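Local coordinates for protein ppBat (PDB 3CNE) that binds flavins such as lumichrome, riboflavin, FMN and FAD as a homodimer, and may store them, apparently without proteolytic or chaperone activity, at residues 33-39 / 53-57; 123-129 / 148-154. All coordinates share one frame; numbering follows the deposited sequence.

How the interactions relate
Interactions 1 and 2 sit at opposite ends of the central sheet: residues 53-57 include its outermost strand 55-56, and residues 148-154 include the outermost strand at the other end, 148-151. Their centres are 25 Å apart on opposite sides of the chain's centre, and their nearest atoms are about 15 Å apart. The zinc ion bound by Cys74 and Cys111 is about 12 Å from the side chains of Val37 in interaction 1 and Ala129 in interaction 2. Interaction 2 lies on the flavin side without touching it: the Ser148 side chain is about 11 Å from bound FMN and about 8 Å from that of Trp164, a riboflavin-binding residue. Interaction 1 instead packs against Met49 of the second subunit.

Interaction 1: residues 33-39 / 53-57; sequences KVFAVSD and VDDVI
The extended side chain of Lys33 crosses those of Asp54 and Asp55 at a slant. From CB, the torsion that sets CG anti to the backbone N (chi1 180°) brings CG to 3.8 Å from Asp54 CB; CD carries the chain on to CE, which lies against Asp55 CB, and NZ ends 3.3 Å from Asp55 OD2, a salt bridge whose hydrogen bond is weak. The other oxygen, Asp55 OD1, accepts from Asn59 ND2 and, weakly, from Val56 N, so the carboxylate is held from both of its oxygens. With an alanine at Lys33, Asp55 OD2 would probably lose its ammonium mate and the Asp54 methylene its aliphatic cover.

Asp54 OD2 takes the Val34 N-H at 2.8 Å, nearly straight (169°), on its anti side and somewhat out of the carboxylate plane. Val34 O in turn accepts from Asp54 N at 2.9 Å and weakly from Asp55 N. Beyond this, Phe35 pairs with Asp55 and Ala36 with Val56 as parallel bridges, adding short strand 55-56 to the edge of the central sheet of this DJ-1/PfpI fold. Ala36 N donates to Asp55 O at 2.7 Å, and Ala36 O receives Ile57 N.

On the Phe35 and Asp55 face, ring and carboxylate run side by side, their planes 19° apart, while Val56 O meets the ring edge 3.4 Å from Phe35 CD1. On the Ala36 face, the methyl CB touches Val53 CG2 at 3.6 Å.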
loop_
_atom_site.group_PDB
_atom_site.type_symbol
_atom_site.label_atom_id
_atom_site.label_comp_id
_atom_site.label_asym_id
_atom_site.label_seq_id
_atom_site.Cartn_x
_atom_site.Cartn_y
_atom_site.Cartn_z
ATOM N N LYS A 33 -13.211 -9.496 0.877
ATOM C CA LYS A 33 -12.645 -10.329 1.936
ATOM C C LYS A 33 -11.278 -10.755 1.450
ATOM O O LYS A 33 -11.133 -11.113 0.289
ATOM C CB LYS A 33 -13.525 -11.553 2.166
ATOM C CG LYS A 33 -13.026 -12.493 3.246
ATOM C CD LYS A 33 -14.075 -13.540 3.593
ATOM C CE LYS A 33 -13.489 -14.533 4.583
ATOM N NZ LYS A 33 -14.481 -15.591 5.033
ATOM N N VAL A 34 -10.275 -10.679 2.328
ATOM C CA VAL A 34 -8.890 -10.908 1.948
ATOM C C VAL A 34 -8.447 -12.286 2.458
ATOM O O VAL A 34 -8.515 -12.555 3.670
ATOM C CB VAL A 34 -7.923 -9.771 2.471
ATOM C CG1 VAL A 34 -6.516 -9.975 1.907
ATOM C CG2 VAL A 34 -8.438 -8.356 2.096
ATOM N N PHE A 35 -7.961 -13.112 1.526
ATOM C CA PHE A 35 -7.543 -14.497 1.775
ATOM C C PHE A 35 -6.061 -14.629 1.592
ATOM O O PHE A 35 -5.521 -14.290 0.526
ATOM C CB PHE A 35 -8.238 -15.505 0.809
ATOM C CG PHE A 35 -9.729 -15.573 0.944
ATOM C CD1 PHE A 35 -10.329 -16.586 1.705
ATOM C CD2 PHE A 35 -10.546 -14.650 0.288
ATOM C CE1 PHE A 35 -11.727 -16.660 1.833
ATOM C CE2 PHE A 35 -11.929 -14.710 0.395
ATOM C CZ PHE A 35 -12.537 -15.745 1.166
ATOM N N ALA A 36 -5.390 -15.141 2.622
ATOM C CA ALA A 36 -3.969 -15.439 2.516
ATOM C C ALA A 36 -3.717 -16.667 1.661
ATOM O O ALA A 36 -4.305 -17.713 1.888
ATOM C CB ALA A 36 -3.341 -15.627 3.911
ATOM N N VAL A 37 -2.828 -16.545 0.679
ATOM C CA VAL A 37 -2.341 -17.711 -0.025
ATOM C C VAL A 37 -1.189 -18.261 0.817
ATOM O O VAL A 37 -0.003 -18.118 0.474
ATOM C CB VAL A 37 -1.852 -17.387 -1.430
ATOM C CG1 VAL A 37 -1.416 -18.676 -2.140
ATOM C CG2 VAL A 37 -3.009 -16.731 -2.224
ATOM N N SER A 38 -1.575 -18.906 1.910
ATOM C CA SER A 38 -0.629 -19.302 2.924
ATOM C C SER A 38 -1.325 -20.311 3.829
ATOM O O SER A 38 -2.508 -20.613 3.636
ATOM C CB SER A 38 -0.126 -18.071 3.718
ATOM O OG SER A 38 0.971 -18.447 4.540
ATOM N N ASP A 39 -0.587 -20.827 4.808
ATOM C CA ASP A 39 -1.139 -21.800 5.747
ATOM C C ASP A 39 -1.864 -21.140 6.922
ATOM O O ASP A 39 -2.627 -21.808 7.645
ATOM C CB ASP A 39 -0.012 -22.729 6.242
ATOM C CG ASP A 39 1.114 -21.982 6.925
ATOM O OD1 ASP A 39 1.617 -20.985 6.352
ATOM O OD2 ASP A 39 1.513 -22.399 8.038
ATOM N N VAL A 53 -4.784 -11.054 7.673
ATOM C CA VAL A 53 -5.891 -10.874 6.726
ATOM C C VAL A 53 -7.128 -11.626 7.266
ATOM O O VAL A 53 -7.126 -12.008 8.436
ATOM C CB VAL A 53 -5.495 -11.248 5.287
ATOM C CG1 VAL A 53 -4.267 -10.423 4.820
ATOM C CG2 VAL A 53 -5.213 -12.782 5.151
ATOM N N ASP A 54 -8.173 -11.802 6.446
ATOM C CA ASP A 54 -9.453 -12.298 6.943
ATOM C C ASP A 54 -9.499 -13.816 7.082
ATOM O O ASP A 54 -10.216 -14.341 7.938
ATOM C CB ASP A 54 -10.609 -11.827 6.051
ATOM C CG ASP A 54 -10.736 -10.284 6.017
ATOM O OD1 ASP A 54 -10.614 -9.657 7.101
ATOM O OD2 ASP A 54 -10.918 -9.713 4.921
ATOM N N ASP A 55 -8.787 -14.523 6.214
ATOM C CA ASP A 55 -8.935 -15.979 6.141
ATOM C C ASP A 55 -7.802 -16.526 5.281
ATOM O O ASP A 55 -6.984 -15.763 4.739
ATOM C CB ASP A 55 -10.272 -16.305 5.485
ATOM C CG ASP A 55 -10.876 -17.622 5.964
ATOM O OD1 ASP A 55 -10.173 -18.482 6.561
ATOM O OD2 ASP A 55 -12.064 -17.791 5.691
ATOM N N VAL A 56 -7.773 -17.851 5.159
ATOM C CA VAL A 56 -6.807 -18.527 4.321
ATOM C C VAL A 56 -7.522 -19.037 3.070
ATOM O O VAL A 56 -8.724 -19.243 3.090
ATOM C CB VAL A 56 -6.129 -19.690 5.050
ATOM C CG1 VAL A 56 -5.369 -19.202 6.284
ATOM C CG2 VAL A 56 -7.140 -20.823 5.423
ATOM N N ILE A 57 -6.756 -19.244 1.998
ATOM C CA ILE A 57 -7.300 -19.604 0.696
ATOM C C ILE A 57 -7.991 -20.972 0.702
ATOM O O ILE A 57 -8.891 -21.211 -0.118
ATOM C CB ILE A 57 -6.206 -19.533 -0.422
ATOM C CG1 ILE A 57 -6.854 -19.714 -1.812
ATOM C CG2 ILE A 57 -5.063 -20.552 -0.176
ATOM C CD1 ILE A 57 -6.102 -18.993 -2.921
#

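Interaction 2: residues 123-129 / 148-154; sequences TKGKKVA and SEIDGNF
The Phe154 ring meets Thr123 and Lys126 obliquely: its CE1 is 3.8 Å from Thr123 CG2, and its CD2 equally far from Lys126 CG; the Thr123 and Lys126 side chains each run at about a right angle to the direction of the Phe154 side chain. Asp151 O lies at the ring edge, in its plane. The second flat group, the Asp151 carboxylate, has CG anti to the backbone N (chi1 -165°), and OD2 offers its anti lone pair to Lys127 N, 2.8 Å away and almost straight at 172°. Its OD1 accepts from a water 2.6 Å away that itself accepts from Lys126 NZ, a bridge between opposite charges beyond direct pairing.

Asp151 and Phe154 also close a type II' beta turn through reciprocal backbone bonds, making the hairpin that joins outermost strand 148-151 to strand 154-157 of the central sheet. Strand 127-129, which pairs with strand 142-144 in a separate small sheet, runs roughly antiparallel to 148-151 (152°) without a direct backbone hydrogen bond between them. Between their backbones sits a second water, 2.9 Å from Lys127 O and 3.0 Å from Glu149 O. Nearby, Glu149 CG packs 3.7 Å from Ala129 N, and Glu149 OE2 is hydrogen-bonded to Thr144 OG1 on the small sheet.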
loop_
_atom_site.group_PDB
_atom_site.type_symbol
_atom_site.label_atom_id
_atom_site.label_comp_id
_atom_site.label_asym_id
_atom_site.label_seq_id
_atom_site.Cartn_x
_atom_site.Cartn_y
_atom_site.Cartn_z
ATOM N N THR A 123 -7.218 -17.790 -19.492
ATOM C CA THR A 123 -6.912 -16.613 -20.282
ATOM C C THR A 123 -6.951 -16.845 -21.792
ATOM O O THR A 123 -6.635 -15.928 -22.524
ATOM C CB THR A 123 -5.534 -16.008 -19.908
ATOM O OG1 THR A 123 -4.511 -16.997 -20.090
ATOM C CG2 THR A 123 -5.514 -15.513 -18.456
ATOM N N LYS A 124 -7.317 -18.049 -22.249
ATOM C CA LYS A 124 -7.306 -18.394 -23.685
ATOM C C LYS A 124 -7.800 -17.214 -24.524
ATOM O O LYS A 124 -8.913 -16.760 -24.316
ATOM C CB LYS A 124 -8.203 -19.602 -24.008
ATOM C CG LYS A 124 -8.154 -20.782 -23.034
ATOM C CD LYS A 124 -7.205 -21.902 -23.508
ATOM C CE LYS A 124 -7.080 -23.008 -22.477
ATOM N NZ LYS A 124 -5.852 -23.853 -22.735
ATOM N N GLY A 125 -6.956 -16.723 -25.429
ATOM C CA GLY A 125 -7.332 -15.688 -26.407
ATOM C C GLY A 125 -7.592 -14.276 -25.895
ATOM O O GLY A 125 -8.057 -13.420 -26.653
ATOM N N LYS A 126 -7.286 -14.013 -24.624
ATOM C CA LYS A 126 -7.526 -12.683 -24.059
ATOM C C LYS A 126 -6.231 -11.929 -23.941
ATOM O O LYS A 126 -5.184 -12.515 -23.626
ATOM C CB LYS A 126 -8.171 -12.764 -22.667
ATOM C CG LYS A 126 -9.482 -13.540 -22.601
ATOM C CD LYS A 126 -10.627 -12.775 -23.269
ATOM C CE LYS A 126 -11.756 -13.722 -23.598
ATOM N NZ LYS A 126 -12.818 -13.057 -24.373
ATOM N N LYS A 127 -6.308 -10.622 -24.183
ATOM C CA LYS A 127 -5.176 -9.741 -23.971
ATOM C C LYS A 127 -4.967 -9.518 -22.486
ATOM O O LYS A 127 -5.928 -9.287 -21.741
ATOM C CB LYS A 127 -5.378 -8.414 -24.691
ATOM C CG LYS A 127 -5.035 -8.501 -26.186
ATOM C CD LYS A 127 -5.511 -7.259 -26.934
ATOM C CE LYS A 127 -7.035 -7.221 -27.009
ATOM N NZ LYS A 127 -7.555 -5.856 -27.396
ATOM N N VAL A 128 -3.718 -9.617 -22.063
ATOM C CA VAL A 128 -3.351 -9.367 -20.670
ATOM C C VAL A 128 -2.127 -8.492 -20.595
ATOM O O VAL A 128 -1.249 -8.552 -21.466
ATOM C CB VAL A 128 -3.054 -10.664 -19.861
ATOM C CG1 VAL A 128 -4.310 -11.501 -19.663
ATOM C CG2 VAL A 128 -1.902 -11.492 -20.496
ATOM N N ALA A 129 -2.076 -7.684 -19.545
ATOM C CA ALA A 129 -0.883 -6.944 -19.197
ATOM C C ALA A 129 -0.209 -7.721 -18.072
ATOM O O ALA A 129 -0.871 -8.303 -17.198
ATOM C CB ALA A 129 -1.220 -5.552 -18.756
ATOM N N SER A 148 -1.997 -1.476 -18.822
ATOM C CA SER A 148 -3.049 -2.360 -18.360
ATOM C C SER A 148 -3.856 -2.809 -19.569
ATOM O O SER A 148 -3.744 -2.212 -20.638
ATOM C CB SER A 148 -3.946 -1.695 -17.313
ATOM O OG SER A 148 -4.452 -0.433 -17.735
ATOM N N GLU A 149 -4.632 -3.872 -19.382
ATOM C CA GLU A 149 -5.482 -4.455 -20.414
ATOM C C GLU A 149 -6.788 -4.860 -19.769
ATOM O O GLU A 149 -6.803 -5.482 -18.693
ATOM C CB GLU A 149 -4.845 -5.703 -21.049
ATOM C CG GLU A 149 -3.667 -5.421 -21.990
ATOM C CD GLU A 149 -4.050 -4.672 -23.285
ATOM O OE1 GLU A 149 -5.245 -4.514 -23.594
ATOM O OE2 GLU A 149 -3.134 -4.255 -24.013
ATOM N N ILE A 150 -7.881 -4.484 -20.423
ATOM C CA ILE A 150 -9.191 -4.964 -20.055
ATOM C C ILE A 150 -9.716 -5.714 -21.265
ATOM O O ILE A 150 -9.878 -5.147 -22.339
ATOM C CB ILE A 150 -10.124 -3.800 -19.584
ATOM C CG1 ILE A 150 -9.570 -3.195 -18.288
ATOM C CG2 ILE A 150 -11.566 -4.304 -19.377
ATOM C CD1 ILE A 150 -10.279 -1.938 -17.835
ATOM N N ASP A 151 -9.919 -7.009 -21.088
ATOM C CA ASP A 151 -10.373 -7.864 -22.156
ATOM C C ASP A 151 -11.285 -8.912 -21.566
ATOM O O ASP A 151 -10.843 -9.838 -20.859
ATOM C CB ASP A 151 -9.200 -8.506 -22.929
ATOM C CG ASP A 151 -9.652 -9.113 -24.267
ATOM O OD1 ASP A 151 -10.839 -8.949 -24.589
ATOM O OD2 ASP A 151 -8.847 -9.735 -24.994
ATOM N N GLY A 152 -12.574 -8.754 -21.861
ATOM C CA GLY A 152 -13.596 -9.667 -21.373
ATOM C C GLY A 152 -13.716 -9.467 -19.885
ATOM O O GLY A 152 -13.944 -8.353 -19.434
ATOM N N ASN A 153 -13.539 -10.543 -19.126
ATOM C CA ASN A 153 -13.603 -10.472 -17.666
ATOM C C ASN A 153 -12.262 -10.160 -16.998
ATOM O O ASN A 153 -12.189 -10.105 -15.775
ATOM C CB ASN A 153 -14.188 -11.757 -17.094
ATOM C CG ASN A 153 -15.541 -12.078 -17.671
ATOM O OD1 ASN A 153 -16.397 -11.192 -17.842
ATOM N ND2 ASN A 153 -15.751 -13.353 -17.986
ATOM N N PHE A 154 -11.222 -9.919 -17.808
ATOM C CA PHE A 154 -9.871 -9.730 -17.297
ATOM C C PHE A 154 -9.446 -8.272 -17.230
ATOM O O PHE A 154 -9.455 -7.570 -18.228
ATOM C CB PHE A 154 -8.848 -10.541 -18.114
ATOM C CG PHE A 154 -9.030 -12.012 -17.990
ATOM C CD1 PHE A 154 -8.393 -12.725 -16.972
ATOM C CD2 PHE A 154 -9.865 -12.696 -18.867
ATOM C CE1 PHE A 154 -8.595 -14.099 -16.827
ATOM C CE2 PHE A 154 -10.051 -14.085 -18.740
ATOM C CZ PHE A 154 -9.424 -14.775 -17.723
HETATM O O HOH W 1 -12.674 -10.592 -25.529
HETATM O O HOH W 2 -6.588 -8.406 -19.103
#